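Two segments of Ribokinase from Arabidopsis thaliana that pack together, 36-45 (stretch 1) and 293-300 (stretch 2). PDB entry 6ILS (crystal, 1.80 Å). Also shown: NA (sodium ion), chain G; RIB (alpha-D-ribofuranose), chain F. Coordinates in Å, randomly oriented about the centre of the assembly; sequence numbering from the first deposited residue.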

# COMPACT_ATOMS: atom_id res chain seq x y z
N THR B 36 5.20 4.32 2.59
CA THR B 36 5.22 2.86 2.54
C THR B 36 6.64 2.37 2.71
O THR B 36 7.53 2.75 1.95
CB THR B 36 4.65 2.32 1.21
OG1 THR B 36 3.24 2.56 1.17
CG2 THR B 36 4.89 0.81 1.11
N LEU B 37 6.87 1.53 3.72
CA LEU B 37 8.22 1.09 4.05
C LEU B 37 8.32 -0.44 4.14
O LEU B 37 7.33 -1.12 4.39
CB LEU B 37 8.67 1.72 5.37
CG LEU B 37 8.86 3.24 5.44
CD1 LEU B 37 9.06 3.69 6.87
CD2 LEU B 37 10.04 3.68 4.57
N ALA B 38 9.53 -0.94 3.92
CA ALA B 38 9.84 -2.35 4.07
C ALA B 38 9.81 -2.73 5.54
O ALA B 38 10.40 -2.05 6.38
CB ALA B 38 11.18 -2.66 3.48
N GLY B 39 9.12 -3.82 5.87
CA GLY B 39 9.00 -4.23 7.25
C GLY B 39 8.55 -5.68 7.36
O GLY B 39 8.81 -6.49 6.48
N GLY B 40 7.85 -5.97 8.44
CA GLY B 40 7.55 -7.34 8.80
C GLY B 40 8.57 -7.81 9.83
O GLY B 40 9.76 -7.53 9.70
N LYS B 41 8.11 -8.58 10.82
CA LYS B 41 9.03 -8.97 11.90
C LYS B 41 10.19 -9.81 11.39
O LYS B 41 11.31 -9.62 11.81
CB LYS B 41 8.28 -9.71 13.02
CG LYS B 41 7.40 -8.75 13.80
CD LYS B 41 6.49 -9.40 14.82
CE LYS B 41 5.60 -8.30 15.45
NZ LYS B 41 6.41 -7.28 16.20
N GLY B 42 9.94 -10.71 10.44
CA GLY B 42 10.99 -11.55 9.91
C GLY B 42 12.00 -10.76 9.11
O GLY B 42 13.19 -10.90 9.31
N ALA B 43 11.51 -9.93 8.18
CA ALA B 43 12.42 -9.14 7.35
C ALA B 43 13.20 -8.16 8.24
O ALA B 43 14.38 -7.93 8.00
CB ALA B 43 11.65 -8.38 6.23
N ASN B 44 12.54 -7.59 9.23
CA ASN B 44 13.22 -6.67 10.17
C ASN B 44 14.37 -7.35 10.87
O ASN B 44 15.46 -6.81 10.99
CB ASN B 44 12.27 -6.13 11.24
CG ASN B 44 11.29 -5.12 10.70
OD1 ASN B 44 11.44 -4.62 9.58
ND2 ASN B 44 10.30 -4.77 11.51
N GLN B 45 14.11 -8.55 11.38
CA GLN B 45 15.15 -9.27 12.12
C GLN B 45 16.31 -9.66 11.22
O GLN B 45 17.47 -9.56 11.62
CB GLN B 45 14.51 -10.47 12.83
CG GLN B 45 13.58 -9.95 13.92
CD GLN B 45 12.89 -11.04 14.72
OE1 GLN B 45 13.26 -12.22 14.64
NE2 GLN B 45 11.89 -10.66 15.49
NA NA G . 12.90 2.93 14.39
O5 RIB F . 7.81 -5.34 14.58
C5 RIB F . 7.53 -4.51 13.47
C4 RIB F . 6.75 -5.19 12.55
O4 RIB F . 5.49 -5.76 13.16
C3 RIB F . 6.19 -4.07 11.56
O3 RIB F . 7.22 -3.86 10.48
C2 RIB F . 5.05 -4.44 11.21
O2 RIB F . 4.97 -4.84 9.78
C1 RIB F . 4.60 -5.71 12.20
O1 RIB F . 4.58 -6.89 11.49
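Stretch 2 (293-300) KGAIPSMP

Stretch 2 lies on stretch 1 as a small van der Waals contact in which carbon atoms of stretch 2, chiefly of Ile296, pack against side chains and backbone oxygens of stretch 1, with no direct hydrogen bond between the two segments and 360 Å² of surface buried, both sides summed. The touching residues are at least 251 positions apart in the chain, so this is a tertiary contact between distant parts of the fold.

The backbone of stretch 2 is irregular at first. Lys293 to Ala295 are loop, and Gly294 has phi/psi of 96/159, a conformation in which a CB would be jammed against the preceding carbonyl oxygen. A short 3-10 segment follows at 296-298, supported by the backbone hydrogen bond from Ser298 N to Ala295 O at 3.0 Å; Met299 and Pro300 then leave it as loop.

The direction is read from the nearest CA pairs. Leu37 CA lies 7.0 Å from Gly294 CA, Gly39 CA 6.2 Å from Ala295 CA, and Asn44 CA 5.8 Å from Ile296 CA. Both sequences ascend through these pairs, so the segments run in the same general sense, but stretch 1 advances seven residues while stretch 2 advances two. Such uneven steps rule out a strand-like register: stretch 2 passes from the strand at 36-39 to the first turn of the helix that starts at Lys41.

At the strand end, Leu37 points toward stretch 2 and its CD1 rests 3.8 Å from Gly294 CA. A CB on Gly294 would come within 3.3 Å of that same CD1, so the bare glycine leaves room for the leucine.

Ile296 (chi1 m, chi2 t) points toward stretch 1 and reaches both strand and helix. Its CD1 is 4.1 Å from Ala38 CB and 4.3 Å from Ala43 CB, while its CG1 lies 3.8 Å from Ala38 O. Asn44 leaves its backbone sideways, but its end comes nearer: OD1 is 3.3 Å from Ile296 CG1 and 3.4 Å from Ala295 CB, contacts of a polar atom with carbon. Farther along, Met299 CE meets the backbone at Asn44 O, 3.5 Å away.

Water provides the polar link that the direct contacts lack. Water 1 accepts from Ala295 N at 3.2 Å and donates weakly to Ala38 O at 3.5 Å.

Bound groups engage each segment separately: Gly40 N donates to RIB O3 at 3.0 Å and Lys41 NZ to RIB O5 at 2.9 Å, whereas Gly294 O binds the sodium ion NA at 2.9 Å.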

# COMPACT_ATOMS: atom_id res chain seq x y z
N LYS B 293 13.54 7.12 12.10
CA LYS B 293 12.20 6.70 11.67
C LYS B 293 12.27 5.52 10.70
O LYS B 293 13.19 5.42 9.89
CB LYS B 293 11.44 7.89 11.05
CG LYS B 293 10.09 7.53 10.43
CD LYS B 293 8.97 8.51 10.80
CE LYS B 293 8.31 8.09 12.12
NZ LYS B 293 6.94 8.66 12.29
N GLY B 294 11.29 4.62 10.79
CA GLY B 294 11.22 3.44 9.95
C GLY B 294 11.83 2.23 10.62
O GLY B 294 12.64 2.38 11.54
N ALA B 295 11.47 1.03 10.18
CA ALA B 295 12.04 -0.18 10.77
C ALA B 295 13.42 -0.47 10.19
O ALA B 295 14.45 -0.19 10.81
CB ALA B 295 11.11 -1.38 10.57
N ILE B 296 13.44 -1.03 8.98
CA ILE B 296 14.69 -1.41 8.34
C ILE B 296 15.66 -0.22 8.10
O ILE B 296 16.86 -0.38 8.30
CB ILE B 296 14.38 -2.19 7.05
CG1 ILE B 296 13.71 -3.52 7.44
CG2 ILE B 296 15.63 -2.42 6.22
CD1 ILE B 296 13.50 -4.54 6.30
N PRO B 297 15.15 0.97 7.73
CA PRO B 297 16.05 2.13 7.66
C PRO B 297 16.75 2.50 8.97
O PRO B 297 17.81 3.11 8.93
CB PRO B 297 15.12 3.28 7.24
CG PRO B 297 14.04 2.62 6.50
CD PRO B 297 13.83 1.29 7.14
N SER B 298 16.17 2.15 10.12
CA SER B 298 16.72 2.54 11.41
C SER B 298 17.73 1.54 11.98
O SER B 298 18.32 1.79 13.04
CB SER B 298 15.60 2.74 12.44
OG SER B 298 15.04 1.48 12.78
N MET B 299 17.91 0.41 11.32
CA MET B 299 18.82 -0.62 11.87
C MET B 299 20.25 -0.09 11.94
O MET B 299 20.74 0.39 10.96
CB MET B 299 18.79 -1.93 11.11
CG MET B 299 18.60 -3.08 12.04
SD MET B 299 16.89 -3.16 12.48
CE MET B 299 16.26 -3.36 10.83
N PRO B 300 20.94 -0.22 13.08
CA PRO B 300 22.28 0.29 13.20
C PRO B 300 23.37 -0.65 12.70
O PRO B 300 23.20 -1.80 12.69
CB PRO B 300 22.40 0.45 14.71
CG PRO B 300 21.62 -0.70 15.25
CD PRO B 300 20.45 -0.82 14.31
O HOH W 1 8.83 -0.05 8.77